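273aa long hypothetical dTDP-4-dehydrorhamnose reductase (Sulfolobus tokodaii, PDB 2GGS) binds NADPH on a Rossmann-type fold and is probably a dTDP-4-dehydrorhamnose reductase, an oxidoreductase acting on a nucleotide-linked sugar. Local coordinates at residues E74-K77 and E78-Y81; V88-I91 and V92-G95; E210-S213 and R214-A218; L217-K220 and I221-K224. All coordinates share one frame; numbering follows the deposited sequence.

Interaction 1: E74-K77 and E78-Y81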
loop_
_atom_site.group_PDB
_atom_site.type_symbol
_atom_site.label_atom_id
_atom_site.label_comp_id
_atom_site.label_asym_id
_atom_site.label_seq_id
_atom_site.Cartn_x
_atom_site.Cartn_y
_atom_site.Cartn_z
ATOM N N GLU A 74 13.189 -1.197 -9.932
ATOM C CA GLU A 74 13.639 -2.022 -11.042
ATOM C C GLU A 74 15.145 -1.907 -11.254
ATOM O O GLU A 74 15.784 -2.886 -11.651
ATOM C CB GLU A 74 12.883 -1.657 -12.337
ATOM C CG GLU A 74 12.985 -2.673 -13.432
ATOM C CD GLU A 74 12.088 -3.903 -13.209
ATOM O OE1 GLU A 74 11.365 -3.943 -12.207
ATOM O OE2 GLU A 74 12.109 -4.831 -14.037
ATOM N N ILE A 75 15.682 -0.721 -10.974
ATOM C CA ILE A 75 17.130 -0.447 -11.093
ATOM C C ILE A 75 17.873 -0.723 -9.775
ATOM O O ILE A 75 18.944 -1.374 -9.778
ATOM C CB ILE A 75 17.426 1.016 -11.493
ATOM C CG1 ILE A 75 16.525 1.527 -12.618
ATOM C CG2 ILE A 75 18.906 1.182 -11.875
ATOM C CD1 ILE A 75 16.128 3.023 -12.431
ATOM N N GLU A 76 17.323 -0.254 -8.657
ATOM C CA GLU A 76 18.005 -0.389 -7.383
ATOM C C GLU A 76 17.452 -1.561 -6.615
ATOM O O GLU A 76 16.896 -1.400 -5.504
ATOM C CB GLU A 76 17.926 0.895 -6.584
ATOM C CG GLU A 76 18.417 2.083 -7.389
ATOM C CD GLU A 76 17.893 3.332 -6.823
ATOM O OE1 GLU A 76 17.852 3.409 -5.585
ATOM O OE2 GLU A 76 17.496 4.230 -7.605
ATOM N N LYS A 77 17.676 -2.741 -7.191
ATOM C CA LYS A 77 17.075 -3.983 -6.660
ATOM C C LYS A 77 17.562 -4.292 -5.264
ATOM O O LYS A 77 16.766 -4.687 -4.407
ATOM C CB LYS A 77 17.273 -5.175 -7.607
ATOM C CG LYS A 77 16.706 -4.973 -9.027
ATOM C CD LYS A 77 16.523 -6.323 -9.754
ATOM C CE LYS A 77 15.895 -6.139 -11.127
ATOM N NZ LYS A 77 16.847 -5.441 -12.023
ATOM N N GLU A 78 18.870 -4.111 -5.005
ATOM C CA GLU A 78 19.397 -4.329 -3.651
ATOM C C GLU A 78 18.674 -3.497 -2.576
ATOM O O GLU A 78 18.300 -4.022 -1.541
ATOM C CB GLU A 78 20.906 -4.021 -3.580
ATOM C CG GLU A 78 21.773 -4.959 -4.394
ATOM C CD GLU A 78 22.053 -4.495 -5.817
ATOM O OE1 GLU A 78 21.411 -3.519 -6.314
ATOM O OE2 GLU A 78 22.910 -5.170 -6.452
ATOM N N LYS A 79 18.501 -2.207 -2.840
ATOM C CA LYS A 79 17.794 -1.315 -1.924
ATOM C C LYS A 79 16.336 -1.774 -1.733
ATOM O O LYS A 79 15.852 -1.806 -0.605
ATOM C CB LYS A 79 17.794 0.116 -2.453
ATOM C CG LYS A 79 17.119 1.100 -1.531
ATOM C CD LYS A 79 17.029 2.474 -2.179
ATOM C CE LYS A 79 16.209 3.454 -1.333
ATOM N NZ LYS A 79 16.215 4.823 -1.973
ATOM N N ALA A 80 15.665 -2.082 -2.839
ATOM C CA ALA A 80 14.234 -2.565 -2.771
ATOM C C ALA A 80 14.141 -3.812 -1.927
ATOM O O ALA A 80 13.286 -3.913 -1.029
ATOM C CB ALA A 80 13.700 -2.820 -4.166
ATOM N N TYR A 81 15.037 -4.770 -2.161
ATOM C CA TYR A 81 15.056 -5.977 -1.337
ATOM C C TYR A 81 15.177 -5.730 0.173
ATOM O O TYR A 81 14.482 -6.317 0.991
ATOM C CB TYR A 81 16.151 -6.961 -1.837
ATOM C CG TYR A 81 16.105 -8.274 -1.077
ATOM C CD1 TYR A 81 15.222 -9.292 -1.467
ATOM C CD2 TYR A 81 16.931 -8.501 0.036
ATOM C CE1 TYR A 81 15.168 -10.510 -0.776
ATOM C CE2 TYR A 81 16.883 -9.716 0.728
ATOM C CZ TYR A 81 15.984 -10.699 0.309
ATOM O OH TYR A 81 15.930 -11.872 0.975
HETATM O O HOH W 1 18.393 5.456 -4.067
#

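Interaction 2: V88-I91 and V92-G95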
loop_
_atom_site.group_PDB
_atom_site.type_symbol
_atom_site.label_atom_id
_atom_site.label_comp_id
_atom_site.label_asym_id
_atom_site.label_seq_id
_atom_site.Cartn_x
_atom_site.Cartn_y
_atom_site.Cartn_z
ATOM N N VAL A 88 11.183 -7.083 6.712
ATOM C CA VAL A 88 10.021 -7.832 7.199
ATOM C C VAL A 88 10.471 -9.023 8.039
ATOM O O VAL A 88 9.830 -9.357 9.044
ATOM C CB VAL A 88 9.082 -8.281 6.049
ATOM C CG1 VAL A 88 7.844 -9.010 6.640
ATOM C CG2 VAL A 88 8.638 -7.089 5.235
ATOM N N ARG A 89 11.566 -9.683 7.631
ATOM C CA ARG A 89 12.077 -10.809 8.401
ATOM C C ARG A 89 12.377 -10.363 9.847
ATOM O O ARG A 89 12.089 -11.067 10.845
ATOM C CB ARG A 89 13.330 -11.394 7.755
ATOM C CG ARG A 89 13.768 -12.650 8.527
ATOM C CD ARG A 89 14.830 -13.460 7.790
ATOM N NE ARG A 89 16.180 -13.018 8.108
ATOM C CZ ARG A 89 16.902 -13.458 9.130
ATOM N NH1 ARG A 89 16.402 -14.345 9.993
ATOM N NH2 ARG A 89 18.124 -12.977 9.306
ATOM N N HIS A 90 12.937 -9.179 9.961
ATOM C CA HIS A 90 13.338 -8.686 11.260
ATOM C C HIS A 90 12.166 -8.140 12.083
ATOM O O HIS A 90 12.142 -8.263 13.284
ATOM C CB HIS A 90 14.471 -7.675 11.064
ATOM C CG HIS A 90 15.702 -8.312 10.512
ATOM N ND1 HIS A 90 16.592 -8.984 11.323
ATOM C CD2 HIS A 90 16.177 -8.433 9.248
ATOM C CE1 HIS A 90 17.580 -9.466 10.583
ATOM N NE2 HIS A 90 17.347 -9.167 9.321
ATOM N N ILE A 91 11.180 -7.552 11.421
ATOM C CA ILE A 91 9.962 -7.183 12.096
ATOM C C ILE A 91 9.262 -8.416 12.694
ATOM O O ILE A 91 8.874 -8.417 13.845
ATOM C CB ILE A 91 9.012 -6.450 11.113
ATOM C CG1 ILE A 91 9.613 -5.087 10.752
ATOM C CG2 ILE A 91 7.635 -6.295 11.754
ATOM C CD1 ILE A 91 8.795 -4.359 9.637
ATOM N N VAL A 92 9.154 -9.473 11.905
ATOM C CA VAL A 92 8.550 -10.727 12.380
ATOM C C VAL A 92 9.345 -11.324 13.569
ATOM O O VAL A 92 8.749 -11.709 14.576
ATOM C CB VAL A 92 8.401 -11.727 11.243
ATOM C CG1 VAL A 92 8.022 -13.105 11.781
ATOM C CG2 VAL A 92 7.329 -11.193 10.261
ATOM N N ARG A 93 10.680 -11.346 13.445
ATOM C CA ARG A 93 11.512 -11.936 14.496
ATOM C C ARG A 93 11.367 -11.221 15.848
ATOM O O ARG A 93 11.061 -11.850 16.875
ATOM C CB ARG A 93 12.979 -11.986 14.077
ATOM C CG ARG A 93 13.784 -12.816 15.052
ATOM C CD ARG A 93 15.096 -13.193 14.452
ATOM N NE ARG A 93 15.956 -12.039 14.242
ATOM C CZ ARG A 93 17.239 -12.146 13.905
ATOM N NH1 ARG A 93 17.772 -13.350 13.758
ATOM N NH2 ARG A 93 17.998 -11.076 13.728
ATOM N N ALA A 94 11.582 -9.910 15.836
ATOM C CA ALA A 94 11.378 -9.071 17.026
ATOM C C ALA A 94 9.955 -9.079 17.550
ATOM O O ALA A 94 9.734 -9.158 18.777
ATOM C CB ALA A 94 11.837 -7.658 16.740
ATOM N N GLY A 95 8.979 -9.000 16.639
ATOM C CA GLY A 95 7.587 -9.158 16.994
ATOM C C GLY A 95 7.326 -10.442 17.776
ATOM O O GLY A 95 6.522 -10.441 18.700
#

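Interaction 3: E210-S213 and R214-A218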
loop_
_atom_site.group_PDB
_atom_site.type_symbol
_atom_site.label_atom_id
_atom_site.label_comp_id
_atom_site.label_asym_id
_atom_site.label_seq_id
_atom_site.Cartn_x
_atom_site.Cartn_y
_atom_site.Cartn_z
ATOM N N GLU A 210 -12.800 -0.741 -6.523
ATOM C CA GLU A 210 -13.472 -1.394 -7.647
ATOM C C GLU A 210 -12.527 -1.400 -8.847
ATOM O O GLU A 210 -11.733 -0.461 -9.043
ATOM C CB GLU A 210 -14.751 -0.615 -7.997
ATOM C CG GLU A 210 -15.771 -0.540 -6.888
ATOM C CD GLU A 210 -16.849 -1.605 -7.039
ATOM O OE1 GLU A 210 -17.702 -1.697 -6.137
ATOM O OE2 GLU A 210 -16.822 -2.370 -8.034
ATOM N N ARG A 211 -12.598 -2.461 -9.653
ATOM C CA ARG A 211 -11.784 -2.564 -10.869
ATOM C C ARG A 211 -12.081 -1.401 -11.839
ATOM O O ARG A 211 -13.243 -1.151 -12.159
ATOM C CB ARG A 211 -12.058 -3.889 -11.572
ATOM C CG ARG A 211 -11.344 -4.058 -12.947
ATOM C CD ARG A 211 -11.679 -5.476 -13.492
ATOM N NE ARG A 211 -11.026 -5.797 -14.757
ATOM C CZ ARG A 211 -11.476 -5.446 -15.961
ATOM N NH1 ARG A 211 -12.608 -4.768 -16.083
ATOM N NH2 ARG A 211 -10.801 -5.817 -17.048
ATOM N N ILE A 212 -11.038 -0.702 -12.291
ATOM C CA ILE A 212 -11.196 0.409 -13.219
ATOM C C ILE A 212 -9.947 0.546 -14.068
ATOM O O ILE A 212 -8.857 0.165 -13.640
ATOM C CB ILE A 212 -11.491 1.747 -12.442
ATOM C CG1 ILE A 212 -12.079 2.847 -13.347
ATOM C CG2 ILE A 212 -10.209 2.248 -11.728
ATOM C CD1 ILE A 212 -12.500 4.131 -12.590
ATOM N N SER A 213 -10.112 1.054 -15.294
ATOM C CA SER A 213 -8.962 1.307 -16.150
ATOM C C SER A 213 -8.350 2.659 -15.789
ATOM O O SER A 213 -9.041 3.561 -15.284
ATOM C CB SER A 213 -9.377 1.242 -17.648
ATOM O OG SER A 213 -10.132 2.390 -18.028
ATOM N N ARG A 214 -7.051 2.836 -16.064
ATOM C CA ARG A 214 -6.463 4.147 -15.804
ATOM C C ARG A 214 -7.128 5.231 -16.640
ATOM O O ARG A 214 -7.297 6.363 -16.189
ATOM C CB ARG A 214 -4.964 4.120 -16.128
ATOM C CG ARG A 214 -4.096 3.602 -14.972
ATOM C CD ARG A 214 -4.012 2.136 -14.925
ATOM N NE ARG A 214 -2.975 1.666 -13.983
ATOM C CZ ARG A 214 -2.809 0.399 -13.629
ATOM N NH1 ARG A 214 -3.613 -0.550 -14.100
ATOM N NH2 ARG A 214 -1.835 0.080 -12.785
ATOM N N PHE A 215 -7.485 4.865 -17.872
ATOM C CA PHE A 215 -8.091 5.804 -18.823
ATOM C C PHE A 215 -9.417 6.313 -18.275
ATOM O O PHE A 215 -9.653 7.527 -18.202
ATOM C CB PHE A 215 -8.291 5.111 -20.173
ATOM C CG PHE A 215 -8.724 6.051 -21.300
ATOM C CD1 PHE A 215 -7.943 7.152 -21.646
ATOM C CD2 PHE A 215 -9.877 5.787 -22.026
ATOM C CE1 PHE A 215 -8.321 8.034 -22.690
ATOM C CE2 PHE A 215 -10.274 6.649 -23.076
ATOM C CZ PHE A 215 -9.467 7.768 -23.409
ATOM N N GLU A 216 -10.278 5.392 -17.854
ATOM C CA GLU A 216 -11.573 5.850 -17.372
ATOM C C GLU A 216 -11.347 6.700 -16.124
ATOM O O GLU A 216 -11.978 7.742 -15.950
ATOM C CB GLU A 216 -12.549 4.707 -17.091
ATOM C CG GLU A 216 -13.872 5.259 -16.534
ATOM C CD GLU A 216 -14.888 4.229 -16.067
ATOM O OE1 GLU A 216 -14.511 3.077 -15.779
ATOM O OE2 GLU A 216 -16.093 4.620 -15.950
ATOM N N LEU A 217 -10.433 6.253 -15.251
ATOM C CA LEU A 217 -10.201 6.985 -14.007
ATOM C C LEU A 217 -9.747 8.415 -14.276
ATOM O O LEU A 217 -10.252 9.353 -13.665
ATOM C CB LEU A 217 -9.184 6.248 -13.118
ATOM C CG LEU A 217 -8.818 6.901 -11.780
ATOM C CD1 LEU A 217 -10.067 7.212 -10.965
ATOM C CD2 LEU A 217 -7.915 5.979 -11.002
ATOM N N ALA A 218 -8.825 8.562 -15.230
ATOM C CA ALA A 218 -8.263 9.853 -15.583
ATOM C C ALA A 218 -9.358 10.775 -16.136
ATOM O O ALA A 218 -9.444 11.929 -15.743
ATOM C CB ALA A 218 -7.141 9.668 -16.592
HETATM O O HOH W 2 -12.738 1.208 -16.493
#

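Interaction 4: L217-K220 and I221-K224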
loop_
_atom_site.group_PDB
_atom_site.type_symbol
_atom_site.label_atom_id
_atom_site.label_comp_id
_atom_site.label_asym_id
_atom_site.label_seq_id
_atom_site.Cartn_x
_atom_site.Cartn_y
_atom_site.Cartn_z
ATOM N N LEU A 217 -10.433 6.253 -15.251
ATOM C CA LEU A 217 -10.201 6.985 -14.007
ATOM C C LEU A 217 -9.747 8.415 -14.276
ATOM O O LEU A 217 -10.252 9.353 -13.665
ATOM C CB LEU A 217 -9.184 6.248 -13.118
ATOM C CG LEU A 217 -8.818 6.901 -11.780
ATOM C CD1 LEU A 217 -10.067 7.212 -10.965
ATOM C CD2 LEU A 217 -7.915 5.979 -11.002
ATOM N N ALA A 218 -8.825 8.562 -15.230
ATOM C CA ALA A 218 -8.263 9.853 -15.583
ATOM C C ALA A 218 -9.358 10.775 -16.136
ATOM O O ALA A 218 -9.444 11.929 -15.743
ATOM C CB ALA A 218 -7.141 9.668 -16.592
ATOM N N LEU A 219 -10.205 10.225 -17.008
ATOM C CA LEU A 219 -11.295 11.000 -17.613
ATOM C C LEU A 219 -12.395 11.351 -16.608
ATOM O O LEU A 219 -12.999 12.434 -16.720
ATOM C CB LEU A 219 -11.891 10.272 -18.818
ATOM C CG LEU A 219 -11.029 10.207 -20.075
ATOM C CD1 LEU A 219 -11.691 9.390 -21.180
ATOM C CD2 LEU A 219 -10.709 11.599 -20.596
ATOM N N LYS A 220 -12.664 10.453 -15.649
ATOM C CA LYS A 220 -13.581 10.768 -14.544
ATOM C C LYS A 220 -13.056 11.950 -13.782
ATOM O O LYS A 220 -13.853 12.854 -13.470
ATOM C CB LYS A 220 -13.767 9.633 -13.520
ATOM C CG LYS A 220 -14.631 8.505 -13.958
ATOM C CD LYS A 220 -14.833 7.555 -12.782
ATOM C CE LYS A 220 -15.917 8.089 -11.855
ATOM N NZ LYS A 220 -17.200 8.164 -12.626
ATOM N N ILE A 221 -11.749 11.982 -13.470
ATOM C CA ILE A 221 -11.270 13.126 -12.714
ATOM C C ILE A 221 -11.223 14.401 -13.573
ATOM O O ILE A 221 -11.541 15.475 -13.072
ATOM C CB ILE A 221 -9.995 12.934 -11.799
ATOM C CG1 ILE A 221 -8.821 13.791 -12.244
ATOM C CG2 ILE A 221 -9.674 11.476 -11.365
ATOM C CD1 ILE A 221 -7.807 13.936 -11.206
ATOM N N LYS A 222 -10.903 14.271 -14.857
ATOM C CA LYS A 222 -11.050 15.392 -15.810
ATOM C C LYS A 222 -12.485 15.949 -15.817
ATOM O O LYS A 222 -12.668 17.149 -15.642
ATOM C CB LYS A 222 -10.610 14.987 -17.225
ATOM C CG LYS A 222 -10.466 16.153 -18.212
ATOM C CD LYS A 222 -9.954 15.704 -19.539
ATOM C CE LYS A 222 -10.405 16.605 -20.715
ATOM N NZ LYS A 222 -10.531 18.029 -20.376
ATOM N N GLU A 223 -13.476 15.072 -16.015
ATOM C CA GLU A 223 -14.910 15.425 -16.006
ATOM C C GLU A 223 -15.282 16.045 -14.666
ATOM O O GLU A 223 -15.974 17.078 -14.617
ATOM C CB GLU A 223 -15.783 14.176 -16.274
ATOM C CG GLU A 223 -17.355 14.388 -16.196
ATOM C CD GLU A 223 -18.204 13.080 -16.107
ATOM O OE1 GLU A 223 -19.386 13.127 -16.484
ATOM O OE2 GLU A 223 -17.727 11.991 -15.653
ATOM N N LYS A 224 -14.809 15.432 -13.579
ATOM C CA LYS A 224 -15.194 15.870 -12.227
ATOM C C LYS A 224 -14.896 17.354 -11.994
ATOM O O LYS A 224 -15.690 18.066 -11.372
ATOM C CB LYS A 224 -14.529 15.003 -11.150
ATOM C CG LYS A 224 -15.145 15.169 -9.748
ATOM C CD LYS A 224 -14.973 13.915 -8.894
ATOM C CE LYS A 224 -15.725 14.027 -7.561
ATOM N NZ LYS A 224 -14.845 14.546 -6.478
#

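Interaction 1: E74-K77 and E78-Y81
Lys79 lies side by side with Glu76, both side chains pointing the same way from the start of helix 77-97. Lys79 CB sits 3.5 Å from Glu76 O. With CG anti to the backbone N (chi1 -178°) and every later torsion also extended, the chain reaches straight out, and Lys79 CD comes to 3.6 Å from Glu76 OE1. At the tip, Lys79 NZ stays 4.2 Å from Glu76 OE1, too far for a salt bridge, and a water spans the gap: it donates to the carboxylate oxygen and accepts from the ammonium group. The two opposite charges are thus linked through solvent.

Glu76 marks a helix-helix junction. It is the first residue to leave helical geometry after helix 70-75, forms the centre of an inverse gamma turn, and occupies the N-cap position of helix 77-97. Glu76 O accepts from Ala80 N at 3.0 Å in the carbonyl plane, while Lys77 O receives Tyr81 N at 2.8 Å, so the first turn of the new helix is closed. Lys77 bends back the other way, curling at its last torsion (chi4 68°), and Lys77 NZ donates to Glu74 O at 2.8 Å, tying the second helix to the end of the first.

Interaction 2: V88-I91 and V92-G95
Val88 and Val92, one helical turn apart, meet on a well-packed part of helix 77-97, one of the helices flanking the parallel sheet of the Rossmann-type fold. Val88 CG1 lies 4.3 Å from Val92 CG2, and Val92 CG2, placed beside the backbone N, CG1 being anti to the backbone N (chi1 169°), comes within 3.3 Å of Val88 O. The backbone is bonded i to i+4: Val92 N to Val88 O, Arg93 N to Arg89 O, Ala94 N to His90 O and Gly95 N to Ile91 O. Val88, on helix 129-141 and strand 60-63, and Ile91, on Leu43 of the NADPH site, are buried; Val92 keeps some exposure.

The open side belongs to the arginines, Arg93 exposed and Arg89 partly so. They lie side by side, each bent at chi3, with Arg89 NH1 over one face of the Arg93 guanidinium, 4.1 Å from Arg93 NH1, and the planes 63° apart; Glu50, salt-bridged to Arg93, probably eases these like charges. Buried His90 hydrogen-bonds Glu50 OE2 through ND1 and stacks on Phe46. Its ring stands 77° from the Arg93 guanidinium plane, and Arg93 NH2 comes to the ring edge, 3.6 Å from His90 CE1.

Interaction 3: E210-S213 and R214-A218
Ser213 and Ile212 carry most of the contact with the first turn of helix 214-224. Ser213 OG lies between the backbone N and the carbonyl carbon (chi1 73°), which turns it toward the open amides of the helix start, and it accepts from Glu216 N at 3.0 Å in a nearly straight bond of 164°. Ser213 O accepts from Leu217 N at 3.0 Å, so side chain and main chain of one residue each hold one amide of the first turn.

Ile212, just before it, reaches over the same turn with its longer branch. Ile212 CG1 is anti to the backbone N and chi2 is extended too (175°), which brings Ile212 CD1 to 4.0 Å from Leu217 CB, while Ile212 CG1 itself meets Glu216 OE1 at 3.4 Å. The Ile212 and Glu216 side chains cross at about a right angle, apolar stem against carboxylate. That carboxylate reaches back to the strand through a water, which donates to Glu216 OE1 and accepts from Ser213 N. Beyond the two segments, Ile212 is paired through its backbone with Tyr181 in the small antiparallel sheet, and Arg214 makes a cation-pi contact with the Tyr181 ring. The arrangement is a serine N-cap at a strand-to-helix transition.

Interaction 4: L217-K220 and I221-K224
Lys220 O accepts from Lys224 N at 2.8 Å, closing the last turn of helix 214-224. This bond and its three predecessors, Ile221 N to Leu217 O, Lys222 N to Ala218 O and Glu223 N to Leu219 O, form the i to i+4 ladder of an amphipathic alpha-helix in the C-terminal part of the chain. The C=O...N angles are alike, near 154°, but the Lys224 bond is the most bent at its hydrogen, with an N-H...O angle of 148°. The bond from Glu223 N to Leu219 O is also 2.8 Å long.

On the side facing the protein, Leu217 and Ile221 line up one turn apart, with Leu217 CD1 4.3 Å from Ile221 CG2. The isoleucine takes an off-rotamer first torsion (chi1 117°) that nearly eclipses CG2 with the backbone N, a strained and possibly uncertain placement; the tight approach of Ile221 CG2 to Leu217 O, 3.2 Å, goes with it and is equally doubtful. Both residues are buried, Ile221 against Val164 and Tyr165 of helix 160-169 and Leu217 against Pro183 and Leu266, and Ala218 between them in sequence adds its methyl group to the packing on Val164 and on Val231.

Farther round the helix, Lys222 leaves with CG anti to the backbone N and turns at its last torsion; its NZ is hydrogen-bonded to Leu227 O in the chain that follows. On the outer side the closest approach of the Glu223 side chain is made by its stem, Glu223 CB lying 3.3 Å from Leu219 O.

Interactions 3 and 4 are consecutive parts of helix 214-224: they share Leu217 and Ala218, their centres are about 9 Å apart, and Ile212 CD1 packs on Lys220 CD at 4.1 Å. Interactions 1 and 2 lie in series on helix 77-97, their centres about 20 Å apart and their nearest atoms about 7 Å apart. The two helices are well separated, with interactions 2 and 4 about 42 Å apart between centres, on opposite sides of the chain's centre. The bound NADPH is about 7 Å from the side chain of Lys79 in interaction 1, about 8 Å from Val88 in interaction 2 and from Arg214 in interaction 3, and about 11 Å from Leu217 in interaction 4.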